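Local structure of endopolygalacturonase (Chondrostereum purpureum, 1KCD) at residues A[118-123]-A[151-156]; A[196-201]-A[226-231]. The protein probably hydrolyses the alpha-1,4-galacturonosyl links of pectic polygalacturonate at internal positions, as a member of glycosyl hydrolase family 28. One frame throughout, in Å; residues are numbered along the deposited sequence.

Contact 1: residues A[118-123]-A[151-156]; sequences PAQAIS and NTDGFD. With GTK (beta-D-galactofuranuronic acid), chain B; GTR (beta-D-galactopyranuronic acid), chain C.
Ala121 N donates to Asp153 O at 2.8 Å, and one residue on Ile122 N donates to Gly154 O at 3.0 Å. The link then reverses direction: Asp156 N returns a bond to Ile122 O. These bonds join the two segments, which pair in parallel with Ile122 beside Phe155 and Ser123 beside Asp156.

The tight side is apolar. Ile122 and Phe155 lie side by side and point the same way. CD1 of Ile122 meets CE1 of Phe155 obliquely at 3.8 Å. Around them Ile136 and Val138 pack on Ile122, and Leu133, Ile164 and Val169 pack on Phe155. This is the interior of the parallel beta-helix of family 28, where like residues stack from one coil to the next.

The opposite face of the strands is polar, and its looser part is at Ser123 and Asp156, which are partly exposed. Ser123 OG bonds to Lys102. The OD2 of Asp156 sits 3.3 Å from CG of Gln120, with carboxylate and amide planes 75° apart. Gln120, Asn151 and Asp153 are buried polar groups that face the sugars. The Gln120 chain bends at chi2 (93°), which carries its amide to the sugar, where NE2 donates to O1 of the galactofuranuronate. Asn151 ND2 bridges both sugars, to O2 of the furanose at 2.9 Å and O3 of the pyranose at 3.0 Å, while its OD1 is held by Thr90 N. Asp153 OD1 lies 2.7 Å from the same furanose O2, with Asp173 close by.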
ATOM      1  N   PRO A 118       6.020  10.342   8.465  1.00  5.41           N
ATOM      2  CA  PRO A 118       5.176  10.667   9.631  1.00  5.19           C
ATOM      3  C   PRO A 118       4.003   9.709   9.773  1.00  4.73           C
ATOM      4  O   PRO A 118       3.711   9.339  10.931  1.00  6.19           O
ATOM      5  CB  PRO A 118       4.751  12.115   9.366  1.00  5.75           C
ATOM      6  CG  PRO A 118       5.927  12.700   8.550  1.00  6.11           C
ATOM      7  CD  PRO A 118       6.307  11.556   7.627  1.00  6.25           C
ATOM      8  N   ALA A 119       3.357   9.389   8.669  1.00  4.94           N
ATOM      9  CA  ALA A 119       2.264   8.390   8.697  1.00  5.06           C
ATOM     10  C   ALA A 119       2.250   7.751   7.326  1.00  4.91           C
ATOM     11  O   ALA A 119       3.272   7.124   6.981  1.00  5.10           O
ATOM     12  CB  ALA A 119       0.973   9.021   9.140  1.00  6.38           C
ATOM     13  N   GLN A 120       1.212   7.839   6.528  1.00  5.05           N
ATOM     14  CA  GLN A 120       1.161   7.069   5.285  1.00  5.47           C
ATOM     15  C   GLN A 120       2.303   7.527   4.376  1.00  5.14           C
ATOM     16  O   GLN A 120       2.541   8.747   4.215  1.00  5.31           O
ATOM     17  CB  GLN A 120      -0.153   7.305   4.580  1.00  5.97           C
ATOM     18  CG  GLN A 120      -1.337   6.705   5.382  1.00  6.13           C
ATOM     19  CD  GLN A 120      -1.954   7.727   6.312  1.00  7.76           C
ATOM     20  OE1 GLN A 120      -1.355   8.654   6.804  1.00  6.67           O
ATOM     21  NE2 GLN A 120      -3.237   7.530   6.646  1.00 18.24           N
ATOM     22  N   ALA A 121       3.023   6.579   3.786  1.00  4.53           N
ATOM     23  CA  ALA A 121       4.298   6.891   3.133  1.00  4.86           C
ATOM     24  C   ALA A 121       4.126   7.350   1.698  1.00  5.56           C
ATOM     25  O   ALA A 121       4.399   8.527   1.373  1.00  6.65           O
ATOM     26  CB  ALA A 121       5.257   5.710   3.242  1.00  5.56           C
ATOM     27  N   ILE A 122       3.644   6.476   0.821  1.00  5.89           N
ATOM     28  CA  ILE A 122       3.536   6.836  -0.608  1.00  5.81           C
ATOM     29  C   ILE A 122       2.109   6.699  -1.111  1.00  5.50           C
ATOM     30  O   ILE A 122       1.543   5.588  -1.067  1.00  6.60           O
ATOM     31  CB  ILE A 122       4.483   5.939  -1.433  1.00  5.90           C
ATOM     32  CG1 ILE A 122       5.926   6.041  -0.920  1.00  6.94           C
ATOM     33  CG2 ILE A 122       4.394   6.287  -2.925  1.00  7.06           C
ATOM     34  CD1 ILE A 122       6.883   5.129  -1.669  1.00  9.23           C
ATOM     35  N   SER A 123       1.549   7.818  -1.569  1.00  6.35           N
ATOM     36  CA  SER A 123       0.238   7.807  -2.235  1.00  5.52           C
ATOM     37  C   SER A 123       0.466   7.748  -3.736  1.00  5.64           C
ATOM     38  O   SER A 123       1.218   8.561  -4.254  1.00  6.47           O
ATOM     39  CB  SER A 123      -0.495   9.077  -1.814  1.00  6.80           C
ATOM     40  OG  SER A 123      -1.716   9.185  -2.512  1.00  9.01           O
ATOM     41  N   ASN A 151      -0.342   3.976  11.310  1.00  5.47           N
ATOM     42  CA  ASN A 151      -0.872   4.432  10.013  1.00  5.67           C
ATOM     43  C   ASN A 151       0.227   4.747   9.010  1.00  5.17           C
ATOM     44  O   ASN A 151       0.070   5.624   8.154  1.00  6.14           O
ATOM     45  CB  ASN A 151      -1.833   5.646  10.131  1.00  5.37           C
ATOM     46  CG  ASN A 151      -3.041   5.297  10.969  1.00  5.74           C
ATOM     47  OD1 ASN A 151      -3.283   5.934  12.001  1.00  8.04           O
ATOM     48  ND2 ASN A 151      -3.842   4.354  10.511  1.00  7.03           N
ATOM     49  N   THR A 152       1.307   3.952   9.116  1.00  4.87           N
ATOM     50  CA  THR A 152       2.484   4.133   8.264  1.00  4.94           C
ATOM     51  C   THR A 152       2.415   3.270   7.011  1.00  4.88           C
ATOM     52  O   THR A 152       3.358   2.569   6.641  1.00  5.73           O
ATOM     53  CB  THR A 152       3.768   3.843   9.074  1.00  5.27           C
ATOM     54  OG1 THR A 152       3.523   2.671   9.864  1.00  6.12           O
ATOM     55  CG2 THR A 152       4.105   5.009  10.006  1.00  5.70           C
ATOM     56  N   ASP A 153       1.283   3.351   6.307  1.00  4.96           N
ATOM     57  CA  ASP A 153       1.087   2.553   5.115  1.00  5.16           C
ATOM     58  C   ASP A 153       2.245   2.699   4.144  1.00  4.90           C
ATOM     59  O   ASP A 153       2.750   3.794   3.904  1.00  5.61           O
ATOM     60  CB  ASP A 153      -0.166   3.008   4.331  1.00  5.10           C
ATOM     61  CG  ASP A 153      -1.496   2.943   5.075  1.00  5.29           C
ATOM     62  OD1 ASP A 153      -1.465   3.133   6.301  1.00  7.12           O
ATOM     63  OD2 ASP A 153      -2.547   2.763   4.430  1.00  9.07           O
ATOM     64  N   GLY A 154       2.642   1.579   3.514  1.00  4.85           N
ATOM     65  CA  GLY A 154       3.734   1.676   2.527  1.00  4.97           C
ATOM     66  C   GLY A 154       3.242   2.377   1.277  1.00  4.45           C
ATOM     67  O   GLY A 154       3.783   3.433   0.877  1.00  5.71           O
ATOM     68  N   PHE A 155       2.227   1.821   0.631  1.00  5.15           N
ATOM     69  CA  PHE A 155       1.675   2.348  -0.597  1.00  5.26           C
ATOM     70  C   PHE A 155       0.155   2.398  -0.470  1.00  4.68           C
ATOM     71  O   PHE A 155      -0.445   1.350  -0.219  1.00  6.35           O
ATOM     72  CB  PHE A 155       2.005   1.441  -1.792  1.00  5.59           C
ATOM     73  CG  PHE A 155       3.485   1.170  -1.956  1.00  5.20           C
ATOM     74  CD1 PHE A 155       4.226   2.072  -2.772  1.00  7.09           C
ATOM     75  CD2 PHE A 155       4.107   0.113  -1.336  1.00  6.84           C
ATOM     76  CE1 PHE A 155       5.596   1.824  -2.945  1.00  8.46           C
ATOM     77  CE2 PHE A 155       5.457  -0.084  -1.500  1.00  6.74           C
ATOM     78  CZ  PHE A 155       6.229   0.776  -2.279  1.00  8.15           C
ATOM     79  N   ASP A 156      -0.415   3.571  -0.685  1.00  5.44           N
ATOM     80  CA  ASP A 156      -1.888   3.704  -0.779  1.00  5.33           C
ATOM     81  C   ASP A 156      -2.204   3.997  -2.224  1.00  5.04           C
ATOM     82  O   ASP A 156      -1.731   5.023  -2.740  1.00  6.70           O
ATOM     83  CB  ASP A 156      -2.391   4.814   0.131  1.00  7.11           C
ATOM     84  CG  ASP A 156      -2.198   4.438   1.603  1.00  6.67           C
ATOM     85  OD1 ASP A 156      -2.469   3.251   1.951  1.00  6.46           O
ATOM     86  OD2 ASP A 156      -1.836   5.353   2.372  1.00  9.49           O
TER
HETATM   87  C1  GTK B1001      -4.773   4.471   5.678  0.59 10.19           C
HETATM   88  O1  GTK B1001      -5.210   5.634   4.987  0.59 12.37           O
HETATM   89  C2  GTK B1001      -4.591   4.677   7.156  0.59  8.64           C
HETATM   90  O2  GTK B1001      -3.759   3.607   7.663  0.59  5.28           O
HETATM   91  C3  GTK B1001      -6.011   4.389   7.695  0.59  8.43           C
HETATM   92  O3  GTK B1001      -6.651   5.642   7.892  0.59  7.96           O
HETATM   93  C4  GTK B1001      -6.726   3.671   6.544  0.59  8.53           C
HETATM   94  O4  GTK B1001      -5.799   3.516   5.479  0.59 10.68           O
HETATM   95  C5  GTK B1001      -7.448   2.379   6.916  0.59  8.00           C
HETATM   96  O5  GTK B1001      -6.439   1.387   7.021  0.59  7.19           O
HETATM   97  C6  GTK B1001      -8.514   1.850   6.005  0.59  9.19           C
HETATM   98  O6B GTK B1001      -9.582   2.638   5.882  0.59 10.97           O
HETATM   99  O6A GTK B1001      -8.434   0.805   5.385  0.59 17.81           O
HETATM  100  C1  GTR C1002      -5.679   0.076  12.998  1.00  8.65           C
HETATM  101  C2  GTR C1002      -5.555   1.580  12.642  1.00  8.73           C
HETATM  102  C3  GTR C1002      -6.643   1.914  11.774  1.00  7.45           C
HETATM  103  C4  GTR C1002      -6.615   1.106  10.399  1.00  7.73           C
HETATM  104  C5  GTR C1002      -6.564  -0.372  10.848  1.00  7.43           C
HETATM  105  C6  GTR C1002      -6.384  -1.271   9.634  1.00  7.92           C
HETATM  106  O1  GTR C1002      -4.566  -0.307  13.779  1.00  9.04           O
HETATM  107  O2  GTR C1002      -5.666   2.332  13.891  1.00  9.43           O
HETATM  108  O3  GTR C1002      -6.560   3.335  11.373  1.00  9.34           O
HETATM  109  O4  GTR C1002      -5.424   1.457   9.629  1.00  8.67           O
HETATM  110  O5  GTR C1002      -5.469  -0.605  11.751  1.00  7.53           O
HETATM  111  O6A GTR C1002      -5.326  -1.901   9.420  1.00  9.04           O
HETATM  112  O6B GTR C1002      -7.349  -1.349   8.857  1.00  8.89           O
HETATM  113  O   HOH W   1      -4.874   5.024   5.482  0.41 17.56           O

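Contact 2: residues A[196-201]-A[226-231]; sequences GISIGS and RIKAQR. With GTK (beta-D-galactofuranuronic acid), chain B; GTR (beta-D-galactopyranuronic acid), chain C.
Ser201 OG is gripped by two partners: it accepts from Gln230 NE2 at 2.9 Å. In turn Ser201 OG donates to O6B of the galactofuranuronate (GTK) at 2.7 Å. The Gln230 bond is nearly straight, and Ser201 OG lies in the plane of its amide. Ser201 follows a cis peptide, and its N donates to O6A of the same carboxylate.

Lys228 NZ also donates to this O6A, at 2.7 Å, and to O6B of the pyranose at 2.9 Å. The chain runs extended beyond CG (chi2 174°), which carries NZ up to the two carboxylates; on the way Lys228 CE passes 3.4 Å from Gly200 O. That same CE stands 3.5 Å above the centre of the Arg226 guanidinium. Arg226 NH2 donates to the pyranose O6A at 2.8 Å, which lies near the plane of the group, and NH1 to O6B. The two basic chains thus form a carboxylate pocket; Asp174 makes salt bridges to both and would probably help to fix them. Arg226 NE bonds only weakly to Ser198 OG, whose stronger partner is Asp174.

The backbones pair in parallel through Ile197, Arg226, Ile199 and Lys228, the strands 7° apart. On the face away from the sugars, Ile199 and Ile227 touch through their CG2 methyls and pack on Val238 of strand 237-244; Phe275 of strand 275-280 adds to the cover of Ile227.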
ATOM      1  N   GLY A 196      -0.279  -6.158   6.648  1.00  6.04           N
ATOM      2  CA  GLY A 196      -0.437  -7.109   5.530  1.00  7.17           C
ATOM      3  C   GLY A 196      -0.799  -6.421   4.221  1.00  4.73           C
ATOM      4  O   GLY A 196      -0.655  -5.208   4.036  1.00  7.05           O
ATOM      5  N   ILE A 197      -1.254  -7.220   3.262  1.00  4.89           N
ATOM      6  CA  ILE A 197      -1.520  -6.753   1.893  1.00  5.27           C
ATOM      7  C   ILE A 197      -3.013  -6.608   1.744  1.00  4.51           C
ATOM      8  O   ILE A 197      -3.748  -7.588   1.831  1.00  5.73           O
ATOM      9  CB  ILE A 197      -0.976  -7.750   0.876  1.00  5.77           C
ATOM     10  CG1 ILE A 197       0.581  -7.884   0.950  1.00  6.52           C
ATOM     11  CG2 ILE A 197      -1.381  -7.390  -0.554  1.00  6.17           C
ATOM     12  CD1 ILE A 197       1.119  -9.031   0.087  1.00  7.78           C
ATOM     13  N   SER A 198      -3.465  -5.361   1.540  1.00  4.96           N
ATOM     14  CA  SER A 198      -4.900  -5.075   1.639  1.00  5.19           C
ATOM     15  C   SER A 198      -5.453  -4.486   0.321  1.00  5.38           C
ATOM     16  O   SER A 198      -4.826  -3.670  -0.359  1.00  6.35           O
ATOM     17  CB  SER A 198      -5.152  -4.063   2.763  1.00  6.04           C
ATOM     18  OG  SER A 198      -4.932  -4.690   4.013  1.00  7.13           O
ATOM     19  N   ILE A 199      -6.716  -4.871   0.102  1.00  5.40           N
ATOM     20  CA  ILE A 199      -7.604  -4.117  -0.780  1.00  5.03           C
ATOM     21  C   ILE A 199      -8.588  -3.436   0.141  1.00  5.03           C
ATOM     22  O   ILE A 199      -9.238  -4.123   0.950  1.00  6.55           O
ATOM     23  CB  ILE A 199      -8.296  -5.026  -1.801  1.00  5.37           C
ATOM     24  CG1 ILE A 199      -7.274  -5.591  -2.798  1.00  6.49           C
ATOM     25  CG2 ILE A 199      -9.443  -4.290  -2.487  1.00  7.15           C
ATOM     26  CD1 ILE A 199      -7.878  -6.726  -3.622  1.00  8.96           C
ATOM     27  N   GLY A 200      -8.666  -2.124   0.051  1.00  6.18           N
ATOM     28  CA  GLY A 200      -9.576  -1.325   0.876  1.00  6.62           C
ATOM     29  C   GLY A 200      -8.864  -0.629   2.015  1.00  7.43           C
ATOM     30  O   GLY A 200      -7.631  -0.680   2.082  1.00  8.14           O
ATOM     31  N   SER A 201      -9.626  -0.017   2.923  1.00  7.85           N
ATOM     32  CA  SER A 201     -11.070  -0.230   2.978  1.00  7.95           C
ATOM     33  C   SER A 201     -11.778   0.424   1.802  1.00  7.17           C
ATOM     34  O   SER A 201     -11.490   1.546   1.372  1.00  9.70           O
ATOM     35  CB  SER A 201     -11.634   0.329   4.303  1.00 10.26           C
ATOM     36  OG  SER A 201     -11.611   1.748   4.317  1.00 12.53           O
ATOM     37  N   ARG A 226      -5.939  -9.076   3.205  1.00  7.19           N
ATOM     38  CA  ARG A 226      -7.301  -8.668   3.484  1.00  6.26           C
ATOM     39  C   ARG A 226      -7.973  -8.012   2.282  1.00  5.23           C
ATOM     40  O   ARG A 226      -7.348  -7.289   1.516  1.00  6.41           O
ATOM     41  CB  ARG A 226      -7.306  -7.595   4.588  1.00 11.89           C
ATOM     42  CG  ARG A 226      -7.159  -8.036   6.033  1.00 15.66           C
ATOM     43  CD  ARG A 226      -7.649  -6.834   6.901  1.00 11.99           C
ATOM     44  NE  ARG A 226      -6.535  -5.846   6.832  1.00 10.81           N
ATOM     45  CZ  ARG A 226      -6.494  -4.773   7.601  1.00  9.07           C
ATOM     46  NH1 ARG A 226      -7.498  -4.478   8.454  1.00  8.74           N
ATOM     47  NH2 ARG A 226      -5.480  -3.903   7.532  1.00  8.34           N
ATOM     48  N   ILE A 227      -9.299  -8.260   2.214  1.00  5.47           N
ATOM     49  CA  ILE A 227     -10.153  -7.411   1.403  1.00  5.64           C
ATOM     50  C   ILE A 227     -11.180  -6.851   2.352  1.00  5.44           C
ATOM     51  O   ILE A 227     -11.958  -7.627   2.919  1.00  7.99           O
ATOM     52  CB  ILE A 227     -10.828  -8.150   0.235  1.00  5.61           C
ATOM     53  CG1 ILE A 227      -9.746  -8.912  -0.559  1.00  6.60           C
ATOM     54  CG2 ILE A 227     -11.656  -7.180  -0.626  1.00  6.87           C
ATOM     55  CD1 ILE A 227     -10.381  -9.700  -1.731  1.00  8.08           C
ATOM     56  N   LYS A 228     -11.131  -5.555   2.584  1.00  5.44           N
ATOM     57  CA  LYS A 228     -11.985  -4.903   3.576  1.00  5.92           C
ATOM     58  C   LYS A 228     -12.856  -3.881   2.906  1.00  5.48           C
ATOM     59  O   LYS A 228     -12.367  -3.046   2.157  1.00  6.84           O
ATOM     60  CB  LYS A 228     -11.115  -4.200   4.652  1.00  6.36           C
ATOM     61  CG  LYS A 228      -9.747  -3.631   4.243  1.00  7.39           C
ATOM     62  CD  LYS A 228      -9.088  -2.851   5.397  1.00  8.31           C
ATOM     63  CE  LYS A 228      -7.626  -2.483   5.022  1.00  7.75           C
ATOM     64  NZ  LYS A 228      -7.081  -1.497   5.929  1.00  7.39           N
ATOM     65  N   ALA A 229     -14.148  -3.948   3.186  1.00  5.75           N
ATOM     66  CA  ALA A 229     -15.066  -2.946   2.707  1.00  6.04           C
ATOM     67  C   ALA A 229     -15.812  -2.363   3.881  1.00  5.28           C
ATOM     68  O   ALA A 229     -16.251  -3.078   4.787  1.00  6.52           O
ATOM     69  CB  ALA A 229     -16.087  -3.504   1.704  1.00  6.78           C
ATOM     70  N   GLN A 230     -15.926  -1.017   3.852  1.00  5.90           N
ATOM     71  CA  GLN A 230     -16.708  -0.365   4.893  1.00  6.79           C
ATOM     72  C   GLN A 230     -18.134  -0.903   4.901  1.00  6.73           C
ATOM     73  O   GLN A 230     -18.779  -1.003   3.848  1.00  6.79           O
ATOM     74  CB  GLN A 230     -16.732   1.158   4.603  1.00  7.43           C
ATOM     75  CG  GLN A 230     -15.322   1.744   4.757  1.00  8.20           C
ATOM     76  CD  GLN A 230     -15.128   3.159   4.279  1.00 10.63           C
ATOM     77  OE1 GLN A 230     -16.088   3.940   4.236  1.00 12.98           O
ATOM     78  NE2 GLN A 230     -13.887   3.537   3.979  1.00 12.24           N
ATOM     79  N   ARG A 231     -18.625  -1.240   6.103  1.00  6.70           N
ATOM     80  CA  ARG A 231     -20.001  -1.768   6.206  1.00  6.44           C
ATOM     81  C   ARG A 231     -20.972  -0.861   5.531  1.00  7.38           C
ATOM     82  O   ARG A 231     -21.953  -1.346   4.967  1.00  9.28           O
ATOM     83  CB  ARG A 231     -20.329  -1.855   7.696  1.00  9.24           C
ATOM     84  CG  ARG A 231     -21.737  -2.379   7.945  1.00 10.67           C
ATOM     85  CD  ARG A 231     -22.034  -2.386   9.429  1.00 13.50           C
ATOM     86  NE  ARG A 231     -21.379  -3.476  10.145  1.00 11.92           N
ATOM     87  CZ  ARG A 231     -20.422  -3.320  11.055  1.00 11.87           C
ATOM     88  NH1 ARG A 231     -19.925  -2.125  11.371  1.00 13.61           N
ATOM     89  NH2 ARG A 231     -19.896  -4.391  11.694  1.00 12.38           N
TER
HETATM   90  C1  GTK B1001      -4.773   4.471   5.678  0.59 10.19           C
HETATM   91  O1  GTK B1001      -5.210   5.634   4.987  0.59 12.37           O
HETATM   92  C2  GTK B1001      -4.591   4.677   7.156  0.59  8.64           C
HETATM   93  O2  GTK B1001      -3.759   3.607   7.663  0.59  5.28           O
HETATM   94  C3  GTK B1001      -6.011   4.389   7.695  0.59  8.43           C
HETATM   95  O3  GTK B1001      -6.651   5.642   7.892  0.59  7.96           O
HETATM   96  C4  GTK B1001      -6.726   3.671   6.544  0.59  8.53           C
HETATM   97  O4  GTK B1001      -5.799   3.516   5.479  0.59 10.68           O
HETATM   98  C5  GTK B1001      -7.448   2.379   6.916  0.59  8.00           C
HETATM   99  O5  GTK B1001      -6.439   1.387   7.021  0.59  7.19           O
HETATM  100  C6  GTK B1001      -8.514   1.850   6.005  0.59  9.19           C
HETATM  101  O6B GTK B1001      -9.582   2.638   5.882  0.59 10.97           O
HETATM  102  O6A GTK B1001      -8.434   0.805   5.385  0.59 17.81           O
HETATM  103  C1  GTR C1002      -5.679   0.076  12.998  1.00  8.65           C
HETATM  104  C2  GTR C1002      -5.555   1.580  12.642  1.00  8.73           C
HETATM  105  C3  GTR C1002      -6.643   1.914  11.774  1.00  7.45           C
HETATM  106  C4  GTR C1002      -6.615   1.106  10.399  1.00  7.73           C
HETATM  107  C5  GTR C1002      -6.564  -0.372  10.848  1.00  7.43           C
HETATM  108  C6  GTR C1002      -6.384  -1.271   9.634  1.00  7.92           C
HETATM  109  O1  GTR C1002      -4.566  -0.307  13.779  1.00  9.04           O
HETATM  110  O2  GTR C1002      -5.666   2.332  13.891  1.00  9.43           O
HETATM  111  O3  GTR C1002      -6.560   3.335  11.373  1.00  9.34           O
HETATM  112  O4  GTR C1002      -5.424   1.457   9.629  1.00  8.67           O
HETATM  113  O5  GTR C1002      -5.469  -0.605  11.751  1.00  7.53           O
HETATM  114  O6A GTR C1002      -5.326  -1.901   9.420  1.00  9.04           O
HETATM  115  O6B GTR C1002      -7.349  -1.349   8.857  1.00  8.89           O
HETATM  116  O   HOH W   2      -5.475  -8.120  -0.338  1.00  6.25           O
HETATM  117  O   HOH W   3      -4.211  -6.895   5.290  1.00 12.72           O
HETATM  118  O   HOH W   4      -8.443   1.087   5.173  0.41 13.05           O

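Overall arrangement
Contact 1 closes before contact 2 opens along the chain. Their centres are 15 Å apart and their nearest atoms about 6 Å apart, so they do not touch. Both lie in the same 11-stranded parallel sheet of the beta-helix. Contact 1 pairs strands 122-127 and 155-158; contact 2 pairs 197-202 and 226-230. Strand 176-179 stands between them and follows the loop that carries Asp173 and Asp174. The two contacts therefore hold the sugars from different coils: contact 1 mainly by the hydroxyl oxygens on their rings, contact 2 by their carboxylates. Both galacturonates bind to both contacts, with His195 and Tyr262 adding further bonds to the pyranose.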